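Local coordinates for regulatory protein RecX (Lactobacillus salivarius, PDB 3E3V), which probably modulates the activity of the recombinase RecA, this chain being a piece of the protein built from three consecutive three-helix domains, at residues R33-K36 / E37-K41. Sequence-based numbering, arbitrary orientation.
Sequences RTRK and EVEDK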
loop_
_atom_site.group_PDB
_atom_site.type_symbol
_atom_site.label_atom_id
_atom_site.label_comp_id
_atom_site.label_asym_id
_atom_site.label_seq_id
_atom_site.Cartn_x
_atom_site.Cartn_y
_atom_site.Cartn_z
ATOM N N ARG A 33 -10.780 6.637 1.146
ATOM C CA ARG A 33 -9.911 7.375 2.067
ATOM C C ARG A 33 -9.728 6.654 3.399
ATOM O O ARG A 33 -10.656 6.008 3.893
ATOM C CB ARG A 33 -10.493 8.770 2.340
ATOM C CG ARG A 33 -10.700 9.636 1.114
ATOM C CD ARG A 33 -9.373 10.001 0.466
ATOM N NE ARG A 33 -9.538 10.867 -0.696
ATOM C CZ ARG A 33 -8.583 11.099 -1.593
ATOM N NH1 ARG A 33 -7.390 10.528 -1.464
ATOM N NH2 ARG A 33 -8.820 11.899 -2.626
ATOM N N THR A 34 -8.532 6.763 3.982
ATOM C CA THR A 34 -8.261 6.123 5.264
ATOM C C THR A 34 -8.982 6.963 6.291
ATOM O O THR A 34 -9.379 8.089 6.001
ATOM C CB THR A 34 -6.753 6.127 5.660
ATOM O OG1 THR A 34 -6.345 7.467 5.952
ATOM C CG2 THR A 34 -5.878 5.556 4.552
ATOM N N ARG A 35 -9.150 6.418 7.489
ATOM C CA ARG A 35 -9.808 7.148 8.561
ATOM C C ARG A 35 -9.070 8.459 8.815
ATOM O O ARG A 35 -9.678 9.526 8.870
ATOM C CB ARG A 35 -9.823 6.310 9.843
ATOM C CG ARG A 35 -10.298 7.074 11.073
ATOM C CD ARG A 35 -10.400 6.177 12.299
ATOM N NE ARG A 35 -10.772 6.941 13.486
ATOM C CZ ARG A 35 -11.203 6.408 14.625
ATOM N NH1 ARG A 35 -11.328 5.092 14.747
ATOM N NH2 ARG A 35 -11.504 7.194 15.650
ATOM N N LYS A 36 -7.748 8.373 8.944
ATOM C CA LYS A 36 -6.931 9.553 9.209
ATOM C C LYS A 36 -7.018 10.617 8.109
ATOM O O LYS A 36 -6.970 11.816 8.400
ATOM C CB LYS A 36 -5.470 9.145 9.436
ATOM C CG LYS A 36 -4.684 10.157 10.258
ATOM C CD LYS A 36 -3.188 9.950 10.130
ATOM C CE LYS A 36 -2.421 11.040 10.863
ATOM N NZ LYS A 36 -0.955 10.936 10.609
ATOM N N GLU A 37 -7.140 10.196 6.851
ATOM C CA GLU A 37 -7.257 11.153 5.748
ATOM C C GLU A 37 -8.499 12.021 5.924
ATOM O O GLU A 37 -8.490 13.214 5.612
ATOM C CB GLU A 37 -7.348 10.433 4.398
ATOM C CG GLU A 37 -6.016 10.050 3.776
ATOM C CD GLU A 37 -6.191 9.435 2.405
ATOM O OE1 GLU A 37 -6.846 8.377 2.309
ATOM O OE2 GLU A 37 -5.685 10.008 1.416
ATOM N N VAL A 38 -9.580 11.410 6.401
ATOM C CA VAL A 38 -10.825 12.133 6.629
ATOM C C VAL A 38 -10.715 12.828 7.980
ATOM O O VAL A 38 -11.106 13.977 8.134
ATOM C CB VAL A 38 -12.044 11.172 6.661
ATOM C CG1 VAL A 38 -13.331 11.965 6.847
ATOM C CG2 VAL A 38 -12.114 10.373 5.378
ATOM N N GLU A 39 -10.160 12.109 8.949
ATOM C CA GLU A 39 -9.977 12.596 10.308
ATOM C C GLU A 39 -9.273 13.952 10.332
ATOM O O GLU A 39 -9.557 14.790 11.192
ATOM C CB GLU A 39 -9.186 11.562 11.102
ATOM C CG GLU A 39 -9.590 11.452 12.541
ATOM C CD GLU A 39 -9.231 10.105 13.124
ATOM O OE1 GLU A 39 -8.049 9.691 13.016
ATOM O OE2 GLU A 39 -10.135 9.460 13.694
ATOM N N ASP A 40 -8.340 14.169 9.411
ATOM C CA ASP A 40 -7.689 15.468 9.347
ATOM C C ASP A 40 -7.881 16.119 7.979
ATOM O O ASP A 40 -6.936 16.539 7.315
ATOM C CB ASP A 40 -6.197 15.412 9.759
ATOM C CG ASP A 40 -5.395 14.379 9.000
ATOM O OD1 ASP A 40 -5.428 14.379 7.751
ATOM O OD2 ASP A 40 -4.703 13.575 9.666
ATOM N N LYS A 41 -9.144 16.162 7.569
ATOM C CA LYS A 41 -9.577 16.806 6.336
ATOM C C LYS A 41 -10.743 17.640 6.842
ATOM O O LYS A 41 -11.165 18.615 6.212
ATOM C CB LYS A 41 -10.070 15.794 5.302
ATOM C CG LYS A 41 -10.937 16.412 4.201
ATOM C CD LYS A 41 -10.240 17.581 3.499
ATOM C CE LYS A 41 -11.165 18.257 2.476
ATOM N NZ LYS A 41 -10.561 19.469 1.829
#
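Thr34 and Glu37 close a capping box at the start of the short helix 35-39, in the first three-helix domain of RecX. Two bonds run in opposite directions: Thr34 OG1 accepts from Glu37 N at 3.0 Å, and Glu37 OE1 takes Thr34 N at 2.9 Å through its anti lone pair, the one facing away from OE2. A chi1 of 69° puts OG1 between the backbone N and the carbonyl carbon of Thr34, where it meets Glu37 N. The same OG1 also bonds Lys96 O, and Asp67 holds the N of Arg35, so residues from farther along the chain are fastened to this helix start. Glu37 OE2 has a salt bridge to Lys96 and a second, weak one to Arg33 NH1, whose guanidinium stands almost perpendicular to the carboxylate.

Arg35, the first residue of the helix, reaches Glu39 one turn later with a chain extended from CG to NE. Its NE meets Glu39 OE2 at 2.6 Å, the oxygen lying at the guanidinium edge and approached on its syn side, 33° out of the carboxylate plane; NH2 adds only a weak bond to that oxygen. The same two residues also share a backbone bond, Glu39 N to Arg35 O, again 2.6 Å, which makes the helical turn. The next turn bond, Asp40 N to Lys36 O, comes where the chain leaves helical geometry.

On the buried side, Val38 turns CG2 toward Arg33 CB, 3.8 Å away, while its side chain also packs on Tyr27 of helix 14-29 and Ile56 of helix 49-61, joining the three helices. Lys36 runs out past Asp40 on the more open flank: its CG lies 3.5 Å from Asp40 OD2, while Lys36 NZ, 4.7 Å from that same oxygen, is too far for a salt bridge.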